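Local coordinates for putative peptide ABC-transport system periplasmic peptide-binding protein (Campylobacter jejuni, PDB 4OEV) that binds nickel(II) outside the cytoplasm as the extracytoplasmic solute-binding component of an ABC-type importer, probably handing the metal on for uptake into the cell, at residues 11-16 / 479-484; 23-28 / 391-396. All coordinates share one frame; numbering follows the deposited sequence.

Interaction 1 of 2, residues 11-16 / 479-484; sequences VENEIA and GHHGVG. With NI (nickel (II) ion), chain C; OXL (oxalate ion), chain D.
The imidazole of His481 carries the amide nitrogen of Asn13 over one face: ND2 of Asn13 sits above the ring centre and comes within 3.3 Å of His481 CG, the amide plane turned 70° from the ring. His480 in turn has CD2 of His481 over one face, displaced toward the rim, and meets oxalate O3 in plane at its edge. The consecutive histidines form the His-His part of the nickel site, a six-ligand shell completed by His26, a bidentate oxalate and a water. NE2 binds the metal in both rings, at 2.1 Å from His480 and 2.2 Å from His481, leaving ND1 to donate outward. ND1 of His481 donates a hydrogen bond to Glu12 OE1 (2.9 Å), a His-carboxylate pair in the second shell. The bond is bent, 133° at the hydrogen, and reaches OE1 from above the carboxylate plane. A glutamate suits this place because its extended chain, with CG anti to the backbone N (chi1 -177°), spans the distance between the two loops; its charge would probably make the imidazole a stronger donor to nickel. His480 ND1 is hydrogen-bonded to Asp240, and Arg344 binds the oxalate. A water donates to both Glu12 OE1, at 2.8 Å, and the backbone O of His481, at 3.0 Å.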
loop_
_atom_site.group_PDB
_atom_site.type_symbol
_atom_site.label_atom_id
_atom_site.label_comp_id
_atom_site.label_asym_id
_atom_site.label_seq_id
_atom_site.Cartn_x
_atom_site.Cartn_y
_atom_site.Cartn_z
ATOM N N VAL A 11 -2.839 8.502 12.359
ATOM C CA VAL A 11 -2.694 7.677 11.161
ATOM C C VAL A 11 -3.797 8.017 10.157
ATOM O O VAL A 11 -4.968 8.122 10.539
ATOM C CB VAL A 11 -2.724 6.182 11.510
ATOM C CG1 VAL A 11 -2.770 5.353 10.227
ATOM C CG2 VAL A 11 -1.465 5.833 12.311
ATOM N N GLU A 12 -3.428 8.192 8.893
ATOM C CA GLU A 12 -4.428 8.636 7.862
ATOM C C GLU A 12 -5.638 7.679 7.682
ATOM O O GLU A 12 -6.806 8.124 7.689
ATOM C CB GLU A 12 -3.735 8.844 6.538
ATOM C CG GLU A 12 -4.667 9.364 5.414
ATOM C CD GLU A 12 -3.999 9.331 4.091
ATOM O OE1 GLU A 12 -2.828 8.904 4.065
ATOM O OE2 GLU A 12 -4.627 9.722 3.068
ATOM N N ASN A 13 -5.348 6.371 7.581
ATOM C CA ASN A 13 -6.343 5.351 7.271
ATOM C C ASN A 13 -6.617 4.461 8.470
ATOM O O ASN A 13 -5.741 4.272 9.309
ATOM C CB ASN A 13 -5.856 4.496 6.097
ATOM C CG ASN A 13 -5.598 5.320 4.871
ATOM O OD1 ASN A 13 -6.539 5.760 4.222
ATOM N ND2 ASN A 13 -4.321 5.547 4.542
ATOM N N GLU A 14 -7.838 3.960 8.556
ATOM C CA GLU A 14 -8.218 3.008 9.552
ATOM C C GLU A 14 -8.666 1.739 8.825
ATOM O O GLU A 14 -8.616 1.658 7.589
ATOM C CB GLU A 14 -9.322 3.572 10.444
ATOM C CG GLU A 14 -10.546 4.049 9.691
ATOM C CD GLU A 14 -11.646 4.552 10.611
ATOM O OE1 GLU A 14 -11.494 4.431 11.852
ATOM O OE2 GLU A 14 -12.669 5.053 10.082
ATOM N N ILE A 15 -9.071 0.749 9.594
ATOM C CA ILE A 15 -9.620 -0.479 9.021
ATOM C C ILE A 15 -10.820 -0.933 9.849
ATOM O O ILE A 15 -10.793 -0.854 11.096
ATOM C CB ILE A 15 -8.549 -1.570 8.943
ATOM C CG1 ILE A 15 -9.124 -2.852 8.313
ATOM C CG2 ILE A 15 -7.978 -1.925 10.366
ATOM C CD1 ILE A 15 -8.039 -3.734 7.768
ATOM N N ALA A 16 -11.885 -1.385 9.187
ATOM C CA ALA A 16 -13.085 -1.793 9.928
ATOM C C ALA A 16 -12.955 -3.159 10.592
ATOM O O ALA A 16 -13.732 -3.480 11.483
ATOM C CB ALA A 16 -14.306 -1.801 9.030
ATOM N N GLY A 479 5.922 2.141 2.827
ATOM C CA GLY A 479 5.045 1.750 1.742
ATOM C C GLY A 479 4.055 2.862 1.488
ATOM O O GLY A 479 4.213 4.004 1.950
ATOM N N HIS A 480 3.044 2.488 0.735
ATOM C CA HIS A 480 1.909 3.320 0.365
ATOM C C HIS A 480 1.257 3.934 1.622
ATOM O O HIS A 480 1.069 3.244 2.641
ATOM C CB HIS A 480 0.955 2.448 -0.436
ATOM C CG HIS A 480 -0.290 3.128 -0.852
ATOM N ND1 HIS A 480 -0.284 4.356 -1.497
ATOM C CD2 HIS A 480 -1.587 2.765 -0.732
ATOM C CE1 HIS A 480 -1.528 4.720 -1.743
ATOM N NE2 HIS A 480 -2.349 3.778 -1.315
ATOM N N HIS A 481 1.016 5.248 1.552
ATOM C CA HIS A 481 0.557 6.113 2.649
ATOM C C HIS A 481 1.550 6.209 3.785
ATOM O O HIS A 481 1.170 6.644 4.857
ATOM C CB HIS A 481 -0.805 5.695 3.252
ATOM C CG HIS A 481 -1.958 5.756 2.288
ATOM N ND1 HIS A 481 -2.602 6.937 1.944
ATOM C CD2 HIS A 481 -2.612 4.767 1.628
ATOM C CE1 HIS A 481 -3.582 6.668 1.091
ATOM N NE2 HIS A 481 -3.615 5.356 0.890
ATOM N N GLY A 482 2.809 5.832 3.547
ATOM C CA GLY A 482 3.821 5.862 4.572
ATOM C C GLY A 482 3.651 4.729 5.579
ATOM O O GLY A 482 4.383 4.673 6.602
ATOM N N VAL A 483 2.712 3.817 5.299
ATOM C CA VAL A 483 2.505 2.654 6.203
ATOM C C VAL A 483 3.831 2.003 6.489
ATOM O O VAL A 483 4.687 1.815 5.593
ATOM C CB VAL A 483 1.477 1.646 5.631
ATOM C CG1 VAL A 483 1.521 0.299 6.337
ATOM C CG2 VAL A 483 0.019 2.236 5.763
ATOM N N GLY A 484 4.049 1.720 7.771
ATOM C CA GLY A 484 5.305 1.170 8.172
ATOM C C GLY A 484 6.043 2.146 9.031
ATOM O O GLY A 484 7.043 1.779 9.606
HETATM NI NI NI C . -4.325 4.050 -0.708
HETATM C C1 OXL D . -4.951 5.246 -3.161
HETATM C C2 OXL D . -5.421 3.795 -3.157
HETATM O O1 OXL D . -5.003 6.024 -4.205
HETATM O O2 OXL D . -6.340 3.514 -3.947
HETATM O O3 OXL D . -4.541 5.677 -2.064
HETATM O O4 OXL D . -5.017 2.941 -2.284
HETATM O O HOH W 1 -0.540 9.010 5.634
HETATM O O HOH W 2 -6.161 4.398 -0.079
#

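Interaction 2 of 2, residues 23-28 / 391-396; sequences SEDHDA and DFHTFR. With NI (nickel (II) ion), chain C.
His393 NE2 donates to Asp25 OD2 at 2.8 Å in a nearly straight hydrogen bond, 161° at the hydrogen. The aspartate uses the anti lone pair of OD2, and the acceptor lies in the imidazole plane. Asp25 CG lies anti to the carbonyl carbon (chi1 -68°), which places the carboxylate toward His393. Carboxylate and ring are almost coplanar, 15° apart, as the two side chains run past each other in opposite directions. ND1 of His393 accepts from the backbone N-H of Gly385, just after strand 379-384, so both ring nitrogens are engaged and the rotation of the imidazole is fixed. Arg396 adds positive charge without a direct salt bridge: a water accepts from its NH1 and donates to Asp25 OD2 (2.8 Å). A second water accepts from Arg396 NH2 and donates to Ser23 O, with a weak bond to Asp25 OD1. The short aspartate keeps its carboxylate close to its own loop, and the two waters bridge it to the arginine. Arg396, with its long chain, also donates from NH1 to Phe392 O (3.1 Å), tying the arginine to the backbone four residues earlier.

In this family 5 solute-binding protein, the loop 23-28 also supplies the third protein ligand of the nickel site. His26 NE2 binds the metal at 2.2 Å. On the same ring, His26 ND1 donates to Glu24 O at 2.7 Å, from above the carbonyl plane; histidine suits the post because one nitrogen can hold the ring while the other coordinates. Farther out, the Phe392 ring packs on Tyr126 and helix 129-132, and Phe395 rests against helices 101-104 and 419-429.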
loop_
_atom_site.group_PDB
_atom_site.type_symbol
_atom_site.label_atom_id
_atom_site.label_comp_id
_atom_site.label_asym_id
_atom_site.label_seq_id
_atom_site.Cartn_x
_atom_site.Cartn_y
_atom_site.Cartn_z
ATOM N N SER A 23 -6.340 -7.430 5.799
ATOM C CA SER A 23 -5.316 -6.397 5.611
ATOM C C SER A 23 -5.302 -5.838 4.178
ATOM O O SER A 23 -5.146 -6.606 3.227
ATOM C CB SER A 23 -3.944 -6.950 5.851
ATOM O OG SER A 23 -2.979 -5.957 5.584
ATOM N N GLU A 24 -5.383 -4.518 4.036
ATOM C CA GLU A 24 -5.248 -3.899 2.720
ATOM C C GLU A 24 -4.022 -3.001 2.640
ATOM O O GLU A 24 -3.969 -2.115 1.796
ATOM C CB GLU A 24 -6.508 -3.096 2.353
ATOM C CG GLU A 24 -7.696 -4.020 2.115
ATOM C CD GLU A 24 -8.860 -3.322 1.462
ATOM O OE1 GLU A 24 -9.209 -2.192 1.872
ATOM O OE2 GLU A 24 -9.380 -3.873 0.477
ATOM N N ASP A 25 -3.058 -3.240 3.528
ATOM C CA ASP A 25 -1.792 -2.490 3.613
ATOM C C ASP A 25 -2.060 -0.994 3.830
ATOM O O ASP A 25 -1.226 -0.160 3.469
ATOM C CB ASP A 25 -0.899 -2.651 2.369
ATOM C CG ASP A 25 -0.329 -4.050 2.200
ATOM O OD1 ASP A 25 -0.444 -4.866 3.133
ATOM O OD2 ASP A 25 0.274 -4.340 1.132
ATOM N N HIS A 26 -3.201 -0.647 4.429
ATOM C CA HIS A 26 -3.473 0.770 4.692
ATOM C C HIS A 26 -3.450 1.163 6.166
ATOM O O HIS A 26 -3.398 2.341 6.474
ATOM C CB HIS A 26 -4.835 1.184 4.151
ATOM C CG HIS A 26 -4.817 1.490 2.706
ATOM N ND1 HIS A 26 -4.706 0.515 1.738
ATOM C CD2 HIS A 26 -4.840 2.682 2.049
ATOM C CE1 HIS A 26 -4.696 1.099 0.544
ATOM N NE2 HIS A 26 -4.752 2.396 0.719
ATOM N N ASP A 27 -3.473 0.200 7.072
ATOM C CA ASP A 27 -3.621 0.542 8.489
ATOM C C ASP A 27 -2.340 0.367 9.301
ATOM O O ASP A 27 -1.342 -0.180 8.815
ATOM C CB ASP A 27 -4.722 -0.295 9.108
ATOM C CG ASP A 27 -4.308 -1.735 9.262
ATOM O OD1 ASP A 27 -3.693 -2.028 10.298
ATOM O OD2 ASP A 27 -4.572 -2.550 8.349
ATOM N N ALA A 28 -2.365 0.873 10.532
ATOM C CA ALA A 28 -1.225 0.713 11.436
ATOM C C ALA A 28 -1.583 -0.141 12.655
ATOM O O ALA A 28 -0.767 -0.233 13.590
ATOM C CB ALA A 28 -0.672 2.087 11.894
ATOM N N ASP A 391 5.649 -8.493 -6.243
ATOM C CA ASP A 391 4.320 -9.029 -6.516
ATOM C C ASP A 391 3.220 -8.272 -5.796
ATOM O O ASP A 391 2.117 -8.138 -6.328
ATOM C CB ASP A 391 4.263 -10.533 -6.098
ATOM C CG ASP A 391 2.906 -11.220 -6.463
ATOM O OD1 ASP A 391 2.499 -11.193 -7.642
ATOM O OD2 ASP A 391 2.245 -11.796 -5.569
ATOM N N PHE A 392 3.496 -7.773 -4.576
ATOM C CA PHE A 392 2.378 -7.380 -3.676
ATOM C C PHE A 392 1.530 -6.169 -4.112
ATOM O O PHE A 392 0.279 -6.144 -3.909
ATOM C CB PHE A 392 2.940 -7.131 -2.262
ATOM C CG PHE A 392 3.366 -8.389 -1.567
ATOM C CD1 PHE A 392 2.844 -9.597 -1.944
ATOM C CD2 PHE A 392 4.356 -8.361 -0.583
ATOM C CE1 PHE A 392 3.262 -10.801 -1.306
ATOM C CE2 PHE A 392 4.768 -9.544 0.042
ATOM C CZ PHE A 392 4.221 -10.763 -0.326
ATOM N N HIS A 393 2.145 -5.140 -4.692
ATOM C CA HIS A 393 1.262 -4.093 -5.226
ATOM C C HIS A 393 1.260 -4.120 -6.763
ATOM O O HIS A 393 1.025 -3.126 -7.425
ATOM C CB HIS A 393 1.658 -2.713 -4.679
ATOM C CG HIS A 393 1.252 -2.522 -3.248
ATOM N ND1 HIS A 393 0.939 -1.293 -2.707
ATOM C CD2 HIS A 393 1.045 -3.430 -2.259
ATOM C CE1 HIS A 393 0.618 -1.443 -1.433
ATOM N NE2 HIS A 393 0.638 -2.736 -1.143
ATOM N N THR A 394 1.481 -5.279 -7.356
ATOM C CA THR A 394 1.329 -5.288 -8.796
ATOM C C THR A 394 0.268 -6.249 -9.205
ATOM O O THR A 394 -0.564 -5.908 -10.066
ATOM C CB THR A 394 2.658 -5.627 -9.585
ATOM O OG1 THR A 394 3.177 -6.875 -9.131
ATOM C CG2 THR A 394 3.734 -4.550 -9.423
ATOM N N PHE A 395 0.237 -7.446 -8.595
ATOM C CA PHE A 395 -0.765 -8.398 -9.020
ATOM C C PHE A 395 -2.224 -7.905 -8.775
ATOM O O PHE A 395 -3.071 -7.887 -9.719
ATOM C CB PHE A 395 -0.536 -9.764 -8.345
ATOM C CG PHE A 395 -1.304 -10.916 -9.009
ATOM C CD1 PHE A 395 -0.769 -11.561 -10.100
ATOM C CD2 PHE A 395 -2.568 -11.304 -8.542
ATOM C CE1 PHE A 395 -1.477 -12.651 -10.727
ATOM C CE2 PHE A 395 -3.302 -12.363 -9.168
ATOM C CZ PHE A 395 -2.752 -13.023 -10.256
ATOM N N ARG A 396 -2.538 -7.457 -7.573
ATOM C CA ARG A 396 -3.936 -7.041 -7.325
ATOM C C ARG A 396 -4.248 -5.733 -8.054
ATOM O O ARG A 396 -5.429 -5.356 -8.138
ATOM C CB ARG A 396 -4.210 -6.818 -5.828
ATOM C CG ARG A 396 -4.386 -8.170 -5.090
ATOM C CD ARG A 396 -4.311 -8.013 -3.560
ATOM N NE ARG A 396 -2.921 -7.803 -3.156
ATOM C CZ ARG A 396 -2.501 -7.730 -1.885
ATOM N NH1 ARG A 396 -1.213 -7.570 -1.635
ATOM N NH2 ARG A 396 -3.353 -7.830 -0.876
HETATM NI NI NI C . -4.325 4.050 -0.708
HETATM O O HOH W 3 -2.835 -6.606 1.629
HETATM O O HOH W 4 0.326 -7.077 0.805
HETATM O O HOH W 2 -6.161 4.398 -0.079
#

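From the N terminus the chain leaves strand 6-11, an outer strand of a mixed four-stranded sheet, and enters the loop that carries both 11-16 and, a few residues on, 23-28. Interaction 2 closes its loop first, when 391-396 returns to 23-28 after 362 intervening residues. Interaction 1 closes later, after strand 454-467, as 479-484 comes back to 11-16; the smaller loop therefore lies wholly within the larger. One N-terminal loop is thus tied to the segment 391-396, which runs into helix 395-398, and to the C-terminal loop. The two contacts meet at nickel, where His26 CD2 lies 3.1 Å from His481 CD2.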